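Tyrosinase (Aspergillus oryzae, PDB 6JU8) probably oxidises L-tyrosine and L-dopa to L-dopaquinone with molecular oxygen at a dinuclear copper centre, a step of melanin biosynthesis. Local coordinates at residues W150-F155 with H376-R381. The protein carries 1 engineered substitution. Numbering follows the deposited sequence.
Sequences WDFARF and HCNIDR. With CU (copper (II) ion), chain D.
Asn378 lays its amide nitrogen over one face of the Phe152 ring, ND2 3.5 Å from Phe152 CE2 and offset toward the rim, with ring and amide planes 83° apart. The contact joins a buried loop of the tyrosinase central domain to helix 371-389 of its dinuclear copper fold, the helix that also carries His376, whose NE2 binds a copper ion together with His332 and His336. Ile379 CD1 meets the same ring at its edge, 3.7 Å from Phe152 CE2, and its side chain also packs on His332. Asn378 CB points toward the loop, 3.1 Å from Trp150 O; CG, anti to the backbone N (chi1 -162°), is 3.4 Å from Trp150 O. Asp151 begins an Asx turn, its OD1 accepting from Ala153 N. Arg381 NH1 makes a long salt bridge of 3.7 Å with Asp151 OD2; the oxygen lies well out of the guanidinium plane, so charge alone links them. Tyr456 is an outside partner of both groups. No direct hydrogen bond joins 150-155 to 376-381; a water donates to Asp151 OD1 and accepts from Asn378 ND2. The other end of that amide is held within the helix, Arg381 NH1 reaching an in-plane lone pair of Asn378 OD1 at 3.0 Å.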
loop_
_atom_site.group_PDB
_atom_site.type_symbol
_atom_site.label_atom_id
_atom_site.label_comp_id
_atom_site.label_asym_id
_atom_site.label_seq_id
_atom_site.Cartn_x
_atom_site.Cartn_y
_atom_site.Cartn_z
ATOM N N TRP A 150 6.508 -18.841 -5.903
ATOM C CA TRP A 150 7.331 -17.656 -5.650
ATOM C C TRP A 150 8.721 -18.065 -5.189
ATOM O O TRP A 150 8.890 -18.626 -4.101
ATOM C CB TRP A 150 6.672 -16.782 -4.587
ATOM C CG TRP A 150 7.561 -15.670 -4.103
ATOM C CD1 TRP A 150 8.348 -14.851 -4.857
ATOM C CD2 TRP A 150 7.722 -15.281 -2.728
ATOM N NE1 TRP A 150 9.008 -13.971 -4.027
ATOM C CE2 TRP A 150 8.648 -14.213 -2.725
ATOM C CE3 TRP A 150 7.201 -15.742 -1.515
ATOM C CZ2 TRP A 150 9.057 -13.580 -1.550
ATOM C CZ3 TRP A 150 7.612 -15.117 -0.346
ATOM C CH2 TRP A 150 8.533 -14.053 -0.374
ATOM N N ASP A 151 9.708 -17.798 -6.037
ATOM C CA ASP A 151 11.085 -18.123 -5.670
ATOM C C ASP A 151 11.652 -17.024 -4.780
ATOM O O ASP A 151 12.273 -16.054 -5.228
ATOM C CB ASP A 151 11.966 -18.349 -6.903
ATOM C CG ASP A 151 13.233 -19.110 -6.493
ATOM O OD1 ASP A 151 13.614 -19.057 -5.312
ATOM O OD2 ASP A 151 13.803 -19.784 -7.378
ATOM N N PHE A 152 11.404 -17.177 -3.480
ATOM C CA PHE A 152 11.820 -16.167 -2.501
ATOM C C PHE A 152 13.342 -16.078 -2.380
ATOM O O PHE A 152 13.849 -15.123 -1.769
ATOM C CB PHE A 152 11.147 -16.376 -1.137
ATOM C CG PHE A 152 11.345 -17.743 -0.524
ATOM C CD1 PHE A 152 12.602 -18.160 -0.099
ATOM C CD2 PHE A 152 10.279 -18.630 -0.389
ATOM C CE1 PHE A 152 12.768 -19.432 0.461
ATOM C CE2 PHE A 152 10.412 -19.883 0.195
ATOM C CZ PHE A 152 11.681 -20.278 0.616
ATOM N N ALA A 153 14.085 -17.048 -2.913
ATOM C CA ALA A 153 15.534 -17.100 -2.785
ATOM C C ALA A 153 16.258 -16.718 -4.068
ATOM O O ALA A 153 17.493 -16.712 -4.074
ATOM C CB ALA A 153 15.945 -18.483 -2.320
ATOM N N ARG A 154 15.547 -16.386 -5.134
ATOM C CA ARG A 154 16.138 -16.035 -6.416
ATOM C C ARG A 154 16.109 -14.520 -6.592
ATOM O O ARG A 154 15.071 -13.894 -6.370
ATOM C CB ARG A 154 15.337 -16.687 -7.552
ATOM C CG ARG A 154 15.949 -16.461 -8.940
ATOM C CD ARG A 154 15.094 -17.196 -9.971
ATOM N NE ARG A 154 15.673 -17.042 -11.299
ATOM C CZ ARG A 154 14.999 -17.235 -12.429
ATOM N NH1 ARG A 154 13.723 -17.561 -12.417
ATOM N NH2 ARG A 154 15.616 -17.076 -13.588
ATOM N N PHE A 155 17.208 -13.902 -7.006
ATOM C CA PHE A 155 17.191 -12.463 -7.244
ATOM C C PHE A 155 16.221 -12.148 -8.370
ATOM O O PHE A 155 16.247 -12.814 -9.417
ATOM C CB PHE A 155 18.606 -12.011 -7.633
ATOM C CG PHE A 155 19.607 -12.169 -6.513
ATOM C CD1 PHE A 155 19.300 -11.808 -5.206
ATOM C CD2 PHE A 155 20.871 -12.682 -6.774
ATOM C CE1 PHE A 155 20.267 -11.918 -4.224
ATOM C CE2 PHE A 155 21.850 -12.780 -5.794
ATOM C CZ PHE A 155 21.544 -12.395 -4.502
ATOM N N HIS A 376 4.030 -21.438 -0.278
ATOM C CA HIS A 376 4.027 -22.881 -0.058
ATOM C C HIS A 376 4.272 -23.663 -1.332
ATOM O O HIS A 376 4.803 -24.774 -1.262
ATOM C CB HIS A 376 2.712 -23.306 0.630
ATOM C CG HIS A 376 2.950 -23.224 2.124
ATOM N ND1 HIS A 376 3.690 -24.193 2.768
ATOM C CD2 HIS A 376 2.710 -22.257 3.035
ATOM C CE1 HIS A 376 3.833 -23.849 4.036
ATOM N NE2 HIS A 376 3.240 -22.657 4.238
ATOM N N CYS A 377 3.969 -23.115 -2.499
ATOM C CA CYS A 377 4.349 -23.782 -3.729
ATOM C C CYS A 377 5.868 -23.870 -3.834
ATOM O O CYS A 377 6.416 -24.948 -4.173
ATOM C CB CYS A 377 3.651 -23.085 -4.915
ATOM S SG CYS A 377 3.862 -24.116 -6.401
ATOM N N ASN A 378 6.599 -22.819 -3.450
ATOM C CA ASN A 378 8.056 -22.945 -3.429
ATOM C C ASN A 378 8.550 -23.847 -2.306
ATOM O O ASN A 378 9.549 -24.553 -2.493
ATOM C CB ASN A 378 8.768 -21.583 -3.310
ATOM C CG ASN A 378 10.222 -21.722 -3.731
ATOM O OD1 ASN A 378 10.509 -22.342 -4.773
ATOM N ND2 ASN A 378 11.155 -21.194 -2.959
ATOM N N ILE A 379 7.894 -23.872 -1.147
ATOM C CA ILE A 379 8.311 -24.827 -0.103
ATOM C C ILE A 379 8.149 -26.251 -0.621
ATOM O O ILE A 379 8.998 -27.118 -0.347
ATOM C CB ILE A 379 7.546 -24.560 1.192
ATOM C CG1 ILE A 379 7.870 -23.157 1.733
ATOM C CG2 ILE A 379 7.772 -25.653 2.232
ATOM C CD1 ILE A 379 9.349 -22.934 2.018
ATOM N N ASP A 380 7.092 -26.498 -1.397
ATOM C CA ASP A 380 6.908 -27.813 -2.018
ATOM C C ASP A 380 8.022 -28.132 -3.000
ATOM O O ASP A 380 8.532 -29.264 -3.047
ATOM C CB ASP A 380 5.541 -27.862 -2.733
ATOM C CG ASP A 380 5.241 -29.313 -3.087
ATOM O OD1 ASP A 380 5.033 -30.084 -2.126
ATOM O OD2 ASP A 380 5.256 -29.675 -4.283
ATOM N N ARG A 381 8.401 -27.141 -3.803
ATOM C CA ARG A 381 9.514 -27.267 -4.763
ATOM C C ARG A 381 10.836 -27.562 -4.057
ATOM O O ARG A 381 11.606 -28.428 -4.487
ATOM C CB ARG A 381 9.563 -25.969 -5.583
ATOM C CG ARG A 381 10.756 -25.930 -6.566
ATOM C CD ARG A 381 10.595 -24.689 -7.465
ATOM N NE ARG A 381 11.816 -24.399 -8.200
ATOM C CZ ARG A 381 12.839 -23.700 -7.697
ATOM N NH1 ARG A 381 12.790 -23.235 -6.445
ATOM N NH2 ARG A 381 13.922 -23.481 -8.420
HETATM CU CU CU D . 3.477 -21.491 5.666
HETATM O O HOH W 1 13.969 -21.257 -3.834
HETATM O O HOH W 2 2.018 -22.597 7.012
#